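Long-range contacts in deoxyribodipyrimidine photo-lyase (Oryza sativa Japonica Group, PDB 3UMV), which uses light and a bound FAD to split cyclobutane pyrimidine dimers back into pyrimidines, repairing UV-damaged DNA: residues 198-203 against 297-302; 52-57 against 202-207; 85-90 against 233-238. All coordinates share one frame; numbering follows the deposited sequence.

Interaction 1: 198-203 against 297-302; sequences EYLVEF and RCALEA
The chain leaves helix 196-199 at L200, the centre of an inverse gamma turn, and runs on as loop past one side of helix 295-305, with the CA atoms of L200 and L300 6.8 Å apart. The contact joins the linker that follows the N-terminal alpha/beta domain of this photolyase to a helix of the helical, FAD-binding part, and it is held by an apolar patch and a salt-bridge network of E202, R297 and E301. L200 has CG anti to its backbone N (chi1 -174°), which carries CD1 to CB of A299 at 3.6 Å. The two leucines run antiparallel alongside each other, CD2 of L300 beside CD1 of L200. The other methyl, CD1 of L300, lies toward the rim of one face of the R297 guanidinium and 3.4 Å from the carbonyl O of V201. CB of A299 also touches L317 and V321 of helix 310-333. R297, bent at chi2 and chi3, grips E202 end-on, and both carboxylate oxygens use their syn lone pairs: NH2 to OE1 is nearly straight (165°), NH1 to OE2 more bent. The two flat groups are turned 36° apart. NE of R297 pairs with D52, and its NH2 also reaches E301 in a weaker bond, so three acidic residues surround one guanidinium and would probably stabilise its positive charge. OE2 of E202 has a second donor: its anti lone pair takes the backbone N-H of F203, N to OE2 2.9 Å.

Interaction 2: 52-57 against 202-207; sequences DNWALL and EFPELP
F203 is clamped between W54 and the CA-CB part of D52, the pinch lying where helix 54-66 begins. On one face the phenyl ring forms an offset stack with the five-membered ring of W54, centroids 4.4 Å apart and planes at 27°. Over the opposite face sit CA and CB of D52, CB making a CH-pi contact 3.7 Å from the centroid of the F203 ring. D52 adopts a left-handed backbone conformation, and its carboxylate leans toward the rim of the ring, OD2 3.3 Å from CD1 of F203, while OD1 is paired with R297. CD1 of L57 meets the ring at its edge. The six-membered part of W54 reaches CD of P204, CZ3 to CD 3.6 Å, and NE1 of W54 donates to Q296, which helps to hold the rotation of the indole. An alanine in place of W54 would probably loosen F203 and P204, since one face of the stack and the bond to Q296 would be gone. L57 and L206 are tightly packed, CD2 of L57 lying 3.4 Å from CD1 of L206; L56 meets both methyls of L206 with its CG. No hydrogen bond crosses between the segments. N53, just before the helix, receives N of L56 on OD1 in a nearly straight bond (168°) and, more weakly, N of A55; its ND2 bonds to the carbonyl O of R49 and the hydroxyl of Y42. This is an asparagine N-cap on the first helix of the photolyase alpha/beta domain, with the linker 202-207 laid across that helix start.

Interaction 3: 85-90 against 233-238; sequences ARRRQL and AENVPE
A85 leads into the helix with its carbonyl O linked to N of E234 through a water, weakly on the A85 side. R86, the N-cap residue, bends at chi2 and lies alongside E234; its NE donates almost straight (172°) to OE1 of E234, 3.2 Å away, meeting it from above the carboxylate plane, and a water bridges NH2 to the same oxygen. OE2 of E234 pairs with K423. The backbone N of R87 donates to O of E234, 3.1 Å, nearly along the C=O axis; that oxygen also takes N of V236, closing an inverse gamma turn at N235. The R87 side chain spans two waters, NE to O of A233 and NH1 to OE1 of E238, whose OE2 pairs with R95. R88 lays its guanidinium face on CG1 of V236 while NE grips O of P237 at 2.7 Å; NH1 and NH2 have further partners in the carbonyls of Y424 and V386. L90 packs CD1 tightly on CB of A233, 3.5 Å apart. The start of helix 87-106 packs on the loop after helix 222-231, and both touch helix 410-424: R86 on Y419 and K423, V236 on K423 and Y424.

In the fold
Interactions 1 and 2 are neighbours, sharing E202 and F203 on one linker and joined by the salt bridge between R297 NE and D52 OD1; together they tie helices 54-66 and 295-305 to the same loop. Interaction 3 lies apart, its nearest atoms about 17 Å from interaction 2 and about 19 Å from interaction 1, and on the opposite side of the chain's centre from the latter. All three are partly buried. Interaction 2 is apolar and aromatic across its segments, interaction 1 mixes leucine packing with a charged network, and interaction 3 relies on arginines, carbonyls and bridging waters at a helix start.

Interaction 1: 198-203 against 297-302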
ATOM      1  N   GLU A 198     -20.503  -9.745   6.727  1.00 22.76           N
ATOM      2  CA  GLU A 198     -20.199 -10.937   5.951  1.00 23.67           C
ATOM      3  C   GLU A 198     -18.705 -11.158   5.694  1.00 21.41           C
ATOM      4  O   GLU A 198     -18.269 -12.301   5.534  1.00 24.85           O
ATOM      5  CB  GLU A 198     -20.962 -10.909   4.622  1.00 26.64           C
ATOM      6  CG  GLU A 198     -20.661 -12.078   3.701  1.00 26.05           C
ATOM      7  CD  GLU A 198     -21.580 -12.129   2.490  1.00 30.49           C
ATOM      8  OE1 GLU A 198     -22.340 -11.162   2.268  1.00 33.56           O
ATOM      9  OE2 GLU A 198     -21.536 -13.141   1.757  1.00 34.81           O
ATOM     10  N   TYR A 199     -17.924 -10.077   5.649  1.00 19.18           N
ATOM     11  CA  TYR A 199     -16.504 -10.174   5.277  1.00 16.09           C
ATOM     12  C   TYR A 199     -15.506  -9.909   6.400  1.00 18.88           C
ATOM     13  O   TYR A 199     -14.370 -10.411   6.363  1.00 21.50           O
ATOM     14  CB  TYR A 199     -16.202  -9.251   4.092  1.00 15.68           C
ATOM     15  CG  TYR A 199     -16.893  -9.710   2.837  1.00 15.01           C
ATOM     16  CD1 TYR A 199     -16.387 -10.763   2.103  1.00 17.88           C
ATOM     17  CD2 TYR A 199     -18.063  -9.105   2.401  1.00 19.84           C
ATOM     18  CE1 TYR A 199     -17.007 -11.205   0.971  1.00 19.97           C
ATOM     19  CE2 TYR A 199     -18.701  -9.541   1.247  1.00 23.93           C
ATOM     20  CZ  TYR A 199     -18.154 -10.591   0.535  1.00 20.55           C
ATOM     21  OH  TYR A 199     -18.759 -11.051  -0.607  1.00 21.31           O
ATOM     22  N   LEU A 200     -15.918  -9.131   7.398  1.00 20.05           N
ATOM     23  CA  LEU A 200     -15.048  -8.872   8.537  1.00 21.28           C
ATOM     24  C   LEU A 200     -15.158 -10.006   9.555  1.00 23.94           C
ATOM     25  O   LEU A 200     -15.826  -9.879  10.582  1.00 27.61           O
ATOM     26  CB  LEU A 200     -15.351  -7.521   9.177  1.00 20.59           C
ATOM     27  CG  LEU A 200     -14.400  -7.104  10.293  1.00 19.67           C
ATOM     28  CD1 LEU A 200     -12.946  -7.220   9.849  1.00 22.45           C
ATOM     29  CD2 LEU A 200     -14.707  -5.665  10.718  1.00 22.96           C
ATOM     30  N   VAL A 201     -14.486 -11.106   9.238  1.00 20.61           N
ATOM     31  CA  VAL A 201     -14.579 -12.361   9.969  1.00 20.93           C
ATOM     32  C   VAL A 201     -13.175 -12.861  10.281  1.00 20.52           C
ATOM     33  O   VAL A 201     -12.192 -12.381   9.717  1.00 20.34           O
ATOM     34  CB  VAL A 201     -15.326 -13.428   9.138  1.00 24.72           C
ATOM     35  CG1 VAL A 201     -16.683 -12.910   8.732  1.00 28.16           C
ATOM     36  CG2 VAL A 201     -14.531 -13.810   7.899  1.00 24.85           C
ATOM     37  N   GLU A 202     -13.073 -13.824  11.185  1.00 21.27           N
ATOM     38  CA  GLU A 202     -11.770 -14.343  11.566  1.00 18.92           C
ATOM     39  C   GLU A 202     -11.161 -15.180  10.455  1.00 18.42           C
ATOM     40  O   GLU A 202     -11.864 -15.655   9.557  1.00 20.94           O
ATOM     41  CB  GLU A 202     -11.871 -15.167  12.863  1.00 26.87           C
ATOM     42  CG  GLU A 202     -11.452 -14.383  14.129  1.00 28.39           C
ATOM     43  CD  GLU A 202      -9.981 -13.953  14.119  1.00 33.48           C
ATOM     44  OE1 GLU A 202      -9.572 -13.186  15.029  1.00 33.45           O
ATOM     45  OE2 GLU A 202      -9.230 -14.382  13.207  1.00 32.12           O
ATOM     46  N   PHE A 203      -9.849 -15.368  10.540  1.00 16.66           N
ATOM     47  CA  PHE A 203      -9.102 -16.217   9.618  1.00 18.17           C
ATOM     48  C   PHE A 203      -8.900 -17.608  10.215  1.00 21.81           C
ATOM     49  O   PHE A 203      -8.500 -17.734  11.373  1.00 22.15           O
ATOM     50  CB  PHE A 203      -7.707 -15.637   9.396  1.00 20.24           C
ATOM     51  CG  PHE A 203      -7.671 -14.385   8.557  1.00 19.78           C
ATOM     52  CD1 PHE A 203      -7.825 -13.132   9.135  1.00 15.84           C
ATOM     53  CD2 PHE A 203      -7.446 -14.467   7.189  1.00 15.85           C
ATOM     54  CE1 PHE A 203      -7.764 -11.977   8.356  1.00 17.08           C
ATOM     55  CE2 PHE A 203      -7.394 -13.327   6.404  1.00 17.07           C
ATOM     56  CZ  PHE A 203      -7.547 -12.074   6.984  1.00 17.60           C
ATOM     57  N   ARG A 297      -7.046  -8.208   9.697  1.00 13.05           N
ATOM     58  CA  ARG A 297      -6.537  -8.417  11.059  1.00 15.74           C
ATOM     59  C   ARG A 297      -6.627  -7.147  11.916  1.00 18.95           C
ATOM     60  O   ARG A 297      -7.045  -7.204  13.079  1.00 18.73           O
ATOM     61  CB  ARG A 297      -5.081  -8.904  11.033  1.00 17.84           C
ATOM     62  CG  ARG A 297      -4.406  -8.895  12.404  1.00 15.89           C
ATOM     63  CD  ARG A 297      -5.219  -9.709  13.403  1.00 14.96           C
ATOM     64  NE  ARG A 297      -5.449 -11.066  12.928  1.00 19.15           N
ATOM     65  CZ  ARG A 297      -6.378 -11.889  13.399  1.00 25.79           C
ATOM     66  NH1 ARG A 297      -6.497 -13.103  12.882  1.00 24.66           N
ATOM     67  NH2 ARG A 297      -7.189 -11.500  14.379  1.00 26.12           N
ATOM     68  N   CYS A 298      -6.212  -6.009  11.359  1.00 16.87           N
ATOM     69  CA  CYS A 298      -6.230  -4.755  12.114  1.00 16.44           C
ATOM     70  C   CYS A 298      -7.672  -4.369  12.467  1.00 18.05           C
ATOM     71  O   CYS A 298      -7.954  -3.910  13.583  1.00 19.05           O
ATOM     72  CB  CYS A 298      -5.567  -3.635  11.305  1.00 16.25           C
ATOM     73  SG  CYS A 298      -3.799  -3.851  11.059  1.00 18.46           S
ATOM     74  N   ALA A 299      -8.576  -4.548  11.505  1.00 15.46           N
ATOM     75  CA  ALA A 299      -9.998  -4.275  11.720  1.00 17.01           C
ATOM     76  C   ALA A 299     -10.618  -5.189  12.784  1.00 19.29           C
ATOM     77  O   ALA A 299     -11.369  -4.722  13.633  1.00 18.78           O
ATOM     78  CB  ALA A 299     -10.763  -4.410  10.409  1.00 18.23           C
ATOM     79  N   LEU A 300     -10.308  -6.480  12.731  1.00 15.55           N
ATOM     80  CA  LEU A 300     -10.822  -7.432  13.719  1.00 16.87           C
ATOM     81  C   LEU A 300     -10.394  -7.066  15.133  1.00 17.47           C
ATOM     82  O   LEU A 300     -11.180  -7.156  16.079  1.00 20.78           O
ATOM     83  CB  LEU A 300     -10.329  -8.847  13.414  1.00 21.55           C
ATOM     84  CG  LEU A 300     -10.928  -9.509  12.187  1.00 19.64           C
ATOM     85  CD1 LEU A 300     -10.066 -10.687  11.757  1.00 18.34           C
ATOM     86  CD2 LEU A 300     -12.370  -9.931  12.434  1.00 19.92           C
ATOM     87  N   GLU A 301      -9.135  -6.688  15.278  1.00 17.30           N
ATOM     88  CA  GLU A 301      -8.611  -6.346  16.590  1.00 16.48           C
ATOM     89  C   GLU A 301      -9.212  -5.043  17.074  1.00 21.75           C
ATOM     90  O   GLU A 301      -9.420  -4.858  18.277  1.00 24.29           O
ATOM     91  CB  GLU A 301      -7.084  -6.282  16.558  1.00 19.41           C
ATOM     92  CG  GLU A 301      -6.432  -7.613  16.208  1.00 26.11           C
ATOM     93  CD  GLU A 301      -6.749  -8.684  17.232  1.00 26.91           C
ATOM     94  OE1 GLU A 301      -7.034  -8.312  18.393  1.00 27.27           O
ATOM     95  OE2 GLU A 301      -6.723  -9.885  16.887  1.00 26.24           O
ATOM     96  N   ALA A 302      -9.483  -4.127  16.149  1.00 17.67           N
ATOM     97  CA  ALA A 302     -10.149  -2.886  16.528  1.00 20.54           C
ATOM     98  C   ALA A 302     -11.561  -3.192  17.028  1.00 22.67           C
ATOM     99  O   ALA A 302     -12.022  -2.605  17.995  1.00 19.69           O
ATOM    100  CB  ALA A 302     -10.182  -1.910  15.363  1.00 23.90           C
TER

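Interaction 2: 52-57 against 202-207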
ATOM      1  N   ASP A  52      -3.006 -14.661   8.246  1.00 14.62           N
ATOM      2  CA  ASP A  52      -4.118 -13.801   7.828  1.00 13.21           C
ATOM      3  C   ASP A  52      -4.060 -13.444   6.332  1.00 14.91           C
ATOM      4  O   ASP A  52      -4.326 -12.298   5.938  1.00 13.64           O
ATOM      5  CB  ASP A  52      -4.102 -12.506   8.643  1.00 15.74           C
ATOM      6  CG  ASP A  52      -4.196 -12.755  10.134  1.00 21.48           C
ATOM      7  OD1 ASP A  52      -3.610 -11.968  10.909  1.00 23.92           O
ATOM      8  OD2 ASP A  52      -4.858 -13.740  10.530  1.00 20.36           O
ATOM      9  N   ASN A  53      -3.758 -14.434   5.503  1.00 15.40           N
ATOM     10  CA  ASN A  53      -3.553 -14.195   4.084  1.00 15.81           C
ATOM     11  C   ASN A  53      -4.508 -15.069   3.259  1.00 17.58           C
ATOM     12  O   ASN A  53      -4.280 -16.260   3.104  1.00 19.68           O
ATOM     13  CB  ASN A  53      -2.086 -14.474   3.733  1.00 13.83           C
ATOM     14  CG  ASN A  53      -1.770 -14.184   2.278  1.00 16.44           C
ATOM     15  OD1 ASN A  53      -2.628 -14.320   1.414  1.00 16.28           O
ATOM     16  ND2 ASN A  53      -0.535 -13.778   2.005  1.00 14.49           N
ATOM     17  N   TRP A  54      -5.580 -14.477   2.737  1.00 14.31           N
ATOM     18  CA  TRP A  54      -6.588 -15.279   2.032  1.00 13.39           C
ATOM     19  C   TRP A  54      -6.057 -15.971   0.790  1.00 17.23           C
ATOM     20  O   TRP A  54      -6.568 -17.017   0.413  1.00 17.38           O
ATOM     21  CB  TRP A  54      -7.835 -14.470   1.668  1.00 14.80           C
ATOM     22  CG  TRP A  54      -8.682 -14.065   2.847  1.00 12.78           C
ATOM     23  CD1 TRP A  54      -8.978 -12.790   3.242  1.00 12.97           C
ATOM     24  CD2 TRP A  54      -9.340 -14.936   3.777  1.00 11.51           C
ATOM     25  NE1 TRP A  54      -9.778 -12.812   4.359  1.00 15.70           N
ATOM     26  CE2 TRP A  54      -9.999 -14.115   4.721  1.00 13.99           C
ATOM     27  CE3 TRP A  54      -9.413 -16.325   3.920  1.00 16.55           C
ATOM     28  CZ2 TRP A  54     -10.754 -14.643   5.778  1.00 17.68           C
ATOM     29  CZ3 TRP A  54     -10.155 -16.852   4.982  1.00 15.65           C
ATOM     30  CH2 TRP A  54     -10.818 -16.005   5.888  1.00 19.13           C
ATOM     31  N   ALA A  55      -5.042 -15.393   0.153  1.00 13.97           N
ATOM     32  CA  ALA A  55      -4.523 -15.983  -1.071  1.00 15.16           C
ATOM     33  C   ALA A  55      -3.774 -17.264  -0.722  1.00 14.74           C
ATOM     34  O   ALA A  55      -3.955 -18.290  -1.367  1.00 17.86           O
ATOM     35  CB  ALA A  55      -3.625 -15.003  -1.802  1.00 12.79           C
ATOM     36  N   LEU A  56      -2.961 -17.209   0.332  1.00 16.29           N
ATOM     37  CA  LEU A  56      -2.244 -18.386   0.799  1.00 15.71           C
ATOM     38  C   LEU A  56      -3.222 -19.471   1.302  1.00 18.00           C
ATOM     39  O   LEU A  56      -3.076 -20.648   0.977  1.00 16.34           O
ATOM     40  CB  LEU A  56      -1.248 -18.001   1.898  1.00 14.78           C
ATOM     41  CG  LEU A  56      -0.507 -19.179   2.532  1.00 15.66           C
ATOM     42  CD1 LEU A  56       0.264 -19.933   1.459  1.00 18.78           C
ATOM     43  CD2 LEU A  56       0.422 -18.707   3.655  1.00 19.17           C
ATOM     44  N   LEU A  57      -4.223 -19.061   2.081  1.00 18.27           N
ATOM     45  CA  LEU A  57      -5.255 -19.976   2.585  1.00 15.15           C
ATOM     46  C   LEU A  57      -5.969 -20.681   1.434  1.00 17.08           C
ATOM     47  O   LEU A  57      -6.211 -21.888   1.489  1.00 16.14           O
ATOM     48  CB  LEU A  57      -6.270 -19.219   3.450  1.00 20.42           C
ATOM     49  CG  LEU A  57      -5.801 -18.852   4.859  1.00 24.85           C
ATOM     50  CD1 LEU A  57      -6.719 -17.815   5.494  1.00 22.09           C
ATOM     51  CD2 LEU A  57      -5.731 -20.100   5.714  1.00 30.21           C
ATOM     52  N   GLU A 202     -13.073 -13.824  11.185  1.00 21.27           N
ATOM     53  CA  GLU A 202     -11.770 -14.343  11.566  1.00 18.92           C
ATOM     54  C   GLU A 202     -11.161 -15.180  10.455  1.00 18.42           C
ATOM     55  O   GLU A 202     -11.864 -15.655   9.557  1.00 20.94           O
ATOM     56  CB  GLU A 202     -11.871 -15.167  12.863  1.00 26.87           C
ATOM     57  CG  GLU A 202     -11.452 -14.383  14.129  1.00 28.39           C
ATOM     58  CD  GLU A 202      -9.981 -13.953  14.119  1.00 33.48           C
ATOM     59  OE1 GLU A 202      -9.572 -13.186  15.029  1.00 33.45           O
ATOM     60  OE2 GLU A 202      -9.230 -14.382  13.207  1.00 32.12           O
ATOM     61  N   PHE A 203      -9.849 -15.368  10.540  1.00 16.66           N
ATOM     62  CA  PHE A 203      -9.102 -16.217   9.618  1.00 18.17           C
ATOM     63  C   PHE A 203      -8.900 -17.608  10.215  1.00 21.81           C
ATOM     64  O   PHE A 203      -8.500 -17.734  11.373  1.00 22.15           O
ATOM     65  CB  PHE A 203      -7.707 -15.637   9.396  1.00 20.24           C
ATOM     66  CG  PHE A 203      -7.671 -14.385   8.557  1.00 19.78           C
ATOM     67  CD1 PHE A 203      -7.825 -13.132   9.135  1.00 15.84           C
ATOM     68  CD2 PHE A 203      -7.446 -14.467   7.189  1.00 15.85           C
ATOM     69  CE1 PHE A 203      -7.764 -11.977   8.356  1.00 17.08           C
ATOM     70  CE2 PHE A 203      -7.394 -13.327   6.404  1.00 17.07           C
ATOM     71  CZ  PHE A 203      -7.547 -12.074   6.984  1.00 17.60           C
ATOM     72  N   PRO A 204      -9.131 -18.661   9.419  1.00 25.42           N
ATOM     73  CA  PRO A 204      -8.793 -19.999   9.915  1.00 23.59           C
ATOM     74  C   PRO A 204      -7.288 -20.219   9.798  1.00 26.85           C
ATOM     75  O   PRO A 204      -6.594 -19.401   9.190  1.00 26.02           O
ATOM     76  CB  PRO A 204      -9.534 -20.921   8.945  1.00 23.98           C
ATOM     77  CG  PRO A 204      -9.568 -20.157   7.661  1.00 26.99           C
ATOM     78  CD  PRO A 204      -9.645 -18.685   8.039  1.00 26.56           C
ATOM     79  N   GLU A 205      -6.794 -21.307  10.379  1.00 28.92           N
ATOM     80  CA  GLU A 205      -5.400 -21.696  10.215  1.00 31.85           C
ATOM     81  C   GLU A 205      -5.231 -22.389   8.869  1.00 27.85           C
ATOM     82  O   GLU A 205      -6.194 -22.928   8.312  1.00 29.68           O
ATOM     83  CB  GLU A 205      -4.964 -22.646  11.338  1.00 41.40           C
ATOM     84  CG  GLU A 205      -4.901 -22.015  12.719  1.00 48.03           C
ATOM     85  CD  GLU A 205      -3.782 -21.000  12.850  1.00 55.92           C
ATOM     86  OE1 GLU A 205      -3.870 -20.132  13.747  1.00 60.04           O
ATOM     87  OE2 GLU A 205      -2.812 -21.070  12.063  1.00 57.00           O
ATOM     88  N   LEU A 206      -4.006 -22.379   8.356  1.00 27.98           N
ATOM     89  CA  LEU A 206      -3.687 -23.090   7.123  1.00 32.11           C
ATOM     90  C   LEU A 206      -4.023 -24.568   7.238  1.00 35.45           C
ATOM     91  O   LEU A 206      -3.586 -25.234   8.178  1.00 37.26           O
ATOM     92  CB  LEU A 206      -2.205 -22.946   6.774  1.00 31.16           C
ATOM     93  CG  LEU A 206      -1.899 -22.255   5.443  1.00 33.82           C
ATOM     94  CD1 LEU A 206      -2.433 -20.844   5.465  1.00 34.04           C
ATOM     95  CD2 LEU A 206      -0.405 -22.255   5.162  1.00 32.06           C
ATOM     96  N   PRO A 207      -4.801 -25.083   6.274  1.00 37.76           N
ATOM     97  CA  PRO A 207      -5.048 -26.523   6.153  1.00 40.43           C
ATOM     98  C   PRO A 207      -3.724 -27.260   6.010  1.00 38.05           C
ATOM     99  O   PRO A 207      -2.799 -26.737   5.388  1.00 35.12           O
ATOM    100  CB  PRO A 207      -5.833 -26.632   4.842  1.00 43.40           C
ATOM    101  CG  PRO A 207      -6.477 -25.292   4.666  1.00 42.33           C
ATOM    102  CD  PRO A 207      -5.492 -24.308   5.227  1.00 38.67           C
TER

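Interaction 3: 85-90 against 233-238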
ATOM      1  N   ALA A  85      11.215   1.825  -6.896  1.00 18.75           N
ATOM      2  CA  ALA A  85      11.609   1.661  -5.505  1.00 17.85           C
ATOM      3  C   ALA A  85      13.072   2.063  -5.326  1.00 14.08           C
ATOM      4  O   ALA A  85      13.917   1.787  -6.186  1.00 18.51           O
ATOM      5  CB  ALA A  85      11.396   0.221  -5.063  1.00 17.48           C
ATOM      6  N   ARG A  86      13.347   2.730  -4.212  1.00 16.94           N
ATOM      7  CA  ARG A  86      14.684   3.191  -3.869  1.00 18.06           C
ATOM      8  C   ARG A  86      15.201   2.331  -2.723  1.00 19.92           C
ATOM      9  O   ARG A  86      14.490   1.461  -2.227  1.00 20.74           O
ATOM     10  CB  ARG A  86      14.660   4.659  -3.428  1.00 19.26           C
ATOM     11  CG  ARG A  86      13.911   5.632  -4.341  1.00 25.24           C
ATOM     12  CD  ARG A  86      14.344   5.513  -5.781  1.00 22.52           C
ATOM     13  NE  ARG A  86      14.184   6.769  -6.523  1.00 26.22           N
ATOM     14  CZ  ARG A  86      13.015   7.277  -6.917  1.00 26.46           C
ATOM     15  NH1 ARG A  86      11.883   6.659  -6.626  1.00 24.26           N
ATOM     16  NH2 ARG A  86      12.977   8.414  -7.602  1.00 25.65           N
ATOM     17  N   ARG A  87      16.431   2.593  -2.287  1.00 19.18           N
ATOM     18  CA  ARG A  87      17.036   1.826  -1.200  1.00 20.44           C
ATOM     19  C   ARG A  87      16.097   1.672  -0.015  1.00 16.10           C
ATOM     20  O   ARG A  87      15.941   0.573   0.517  1.00 16.65           O
ATOM     21  CB  ARG A  87      18.331   2.490  -0.727  1.00 22.04           C
ATOM     22  CG  ARG A  87      18.830   1.966   0.601  1.00 24.78           C
ATOM     23  CD  ARG A  87      20.187   2.579   0.981  1.00 20.58           C
ATOM     24  NE  ARG A  87      21.231   2.258   0.017  1.00 26.09           N
ATOM     25  CZ  ARG A  87      22.037   1.199   0.120  1.00 32.03           C
ATOM     26  NH1 ARG A  87      21.909   0.364   1.146  1.00 36.25           N
ATOM     27  NH2 ARG A  87      22.960   0.967  -0.801  1.00 33.99           N
ATOM     28  N   ARG A  88      15.501   2.787   0.401  1.00 15.58           N
ATOM     29  CA  ARG A  88      14.575   2.838   1.530  1.00 20.09           C
ATOM     30  C   ARG A  88      13.482   1.790   1.448  1.00 20.51           C
ATOM     31  O   ARG A  88      13.214   1.093   2.424  1.00 21.53           O
ATOM     32  CB  ARG A  88      13.925   4.225   1.622  1.00 17.27           C
ATOM     33  CG  ARG A  88      12.815   4.341   2.677  1.00 19.44           C
ATOM     34  CD  ARG A  88      12.413   5.803   2.923  1.00 14.98           C
ATOM     35  NE  ARG A  88      13.486   6.541   3.585  1.00 16.55           N
ATOM     36  CZ  ARG A  88      13.542   7.863   3.706  1.00 15.92           C
ATOM     37  NH1 ARG A  88      12.588   8.632   3.219  1.00 16.25           N
ATOM     38  NH2 ARG A  88      14.572   8.418   4.328  1.00 16.45           N
ATOM     39  N   GLN A  89      12.831   1.701   0.296  1.00 20.59           N
ATOM     40  CA  GLN A  89      11.720   0.768   0.135  1.00 17.37           C
ATOM     41  C   GLN A  89      12.175  -0.657  -0.137  1.00 16.60           C
ATOM     42  O   GLN A  89      11.549  -1.618   0.339  1.00 16.64           O
ATOM     43  CB  GLN A  89      10.767   1.236  -0.966  1.00 15.57           C
ATOM     44  CG  GLN A  89      10.096   2.585  -0.676  1.00 14.08           C
ATOM     45  CD  GLN A  89      10.979   3.774  -1.041  1.00 17.50           C
ATOM     46  OE1 GLN A  89      12.049   3.617  -1.659  1.00 15.49           O
ATOM     47  NE2 GLN A  89      10.544   4.973  -0.651  1.00 15.35           N
ATOM     48  N   LEU A  90      13.253  -0.792  -0.909  1.00 13.69           N
ATOM     49  CA  LEU A  90      13.807  -2.106  -1.213  1.00 15.65           C
ATOM     50  C   LEU A  90      14.364  -2.782   0.041  1.00 18.20           C
ATOM     51  O   LEU A  90      14.197  -3.994   0.249  1.00 16.45           O
ATOM     52  CB  LEU A  90      14.877  -1.975  -2.296  1.00 16.83           C
ATOM     53  CG  LEU A  90      14.334  -1.610  -3.679  1.00 16.45           C
ATOM     54  CD1 LEU A  90      15.467  -1.238  -4.634  1.00 21.01           C
ATOM     55  CD2 LEU A  90      13.532  -2.746  -4.239  1.00 16.20           C
ATOM     56  N   ALA A 233      19.944   0.808  -6.454  1.00 31.43           N
ATOM     57  CA  ALA A 233      18.877   1.797  -6.377  1.00 30.87           C
ATOM     58  C   ALA A 233      19.375   3.127  -5.819  1.00 27.22           C
ATOM     59  O   ALA A 233      20.455   3.212  -5.236  1.00 29.60           O
ATOM     60  CB  ALA A 233      17.718   1.263  -5.534  1.00 30.19           C
ATOM     61  N   GLU A 234      18.590   4.176  -6.005  1.00 23.88           N
ATOM     62  CA  GLU A 234      18.991   5.471  -5.511  1.00 20.16           C
ATOM     63  C   GLU A 234      19.100   5.438  -3.990  1.00 18.84           C
ATOM     64  O   GLU A 234      18.322   4.769  -3.306  1.00 19.43           O
ATOM     65  CB  GLU A 234      18.015   6.547  -5.978  1.00 29.67           C
ATOM     66  CG  GLU A 234      18.641   7.909  -6.096  1.00 38.86           C
ATOM     67  CD  GLU A 234      17.631   8.980  -6.456  1.00 44.15           C
ATOM     68  OE1 GLU A 234      16.667   8.664  -7.190  1.00 38.86           O
ATOM     69  OE2 GLU A 234      17.808  10.135  -5.998  1.00 49.19           O
ATOM     70  N   ASN A 235      20.072   6.167  -3.461  1.00 23.77           N
ATOM     71  CA  ASN A 235      20.380   6.083  -2.041  1.00 26.80           C
ATOM     72  C   ASN A 235      19.498   6.915  -1.104  1.00 26.38           C
ATOM     73  O   ASN A 235      20.006   7.760  -0.368  1.00 29.65           O
ATOM     74  CB  ASN A 235      21.865   6.405  -1.815  1.00 29.62           C
ATOM     75  CG  ASN A 235      22.298   6.189  -0.379  1.00 33.64           C
ATOM     76  OD1 ASN A 235      21.600   5.543   0.402  1.00 33.60           O
ATOM     77  ND2 ASN A 235      23.456   6.729  -0.025  1.00 41.42           N
ATOM     78  N   VAL A 236      18.183   6.675  -1.123  1.00 15.76           N
ATOM     79  CA  VAL A 236      17.312   7.177  -0.076  1.00 17.76           C
ATOM     80  C   VAL A 236      17.434   6.215   1.106  1.00 22.22           C
ATOM     81  O   VAL A 236      17.126   5.031   0.977  1.00 22.49           O
ATOM     82  CB  VAL A 236      15.841   7.234  -0.562  1.00 16.89           C
ATOM     83  CG1 VAL A 236      14.953   7.780   0.529  1.00 17.88           C
ATOM     84  CG2 VAL A 236      15.733   8.078  -1.815  1.00 16.06           C
ATOM     85  N   PRO A 237      17.905   6.712   2.259  1.00 22.52           N
ATOM     86  CA  PRO A 237      18.298   5.828   3.363  1.00 23.89           C
ATOM     87  C   PRO A 237      17.142   5.046   3.970  1.00 20.76           C
ATOM     88  O   PRO A 237      16.006   5.535   4.029  1.00 23.32           O
ATOM     89  CB  PRO A 237      18.849   6.795   4.413  1.00 22.98           C
ATOM     90  CG  PRO A 237      19.126   8.053   3.688  1.00 24.21           C
ATOM     91  CD  PRO A 237      18.125   8.127   2.586  1.00 22.67           C
ATOM     92  N   GLU A 238      17.442   3.835   4.423  1.00 20.47           N
ATOM     93  CA  GLU A 238      16.463   3.010   5.114  1.00 21.84           C
ATOM     94  C   GLU A 238      15.984   3.724   6.377  1.00 25.62           C
ATOM     95  O   GLU A 238      16.743   4.468   6.995  1.00 22.49           O
ATOM     96  CB  GLU A 238      17.070   1.653   5.486  1.00 24.11           C
ATOM     97  CG  GLU A 238      17.160   0.678   4.321  1.00 23.06           C
ATOM     98  CD  GLU A 238      17.716  -0.672   4.730  1.00 26.12           C
ATOM     99  OE1 GLU A 238      18.894  -0.941   4.437  1.00 29.54           O
ATOM    100  OE2 GLU A 238      16.978  -1.472   5.344  1.00 27.43           O
TER
HETATM  101  O   HOH W   1      16.344   3.783  -7.529  1.00 39.30           O
HETATM  102  O   HOH W   2      14.947  10.660  -8.173  1.00 37.14           O
HETATM  103  O   HOH W   3      21.996   2.947  -2.644  1.00 31.84           O
HETATM  104  O   HOH W   4      20.938   0.324   3.794  1.00 34.27           O
HETATM  105  O   HOH W   5      15.871   6.966   6.768  1.00 36.03           O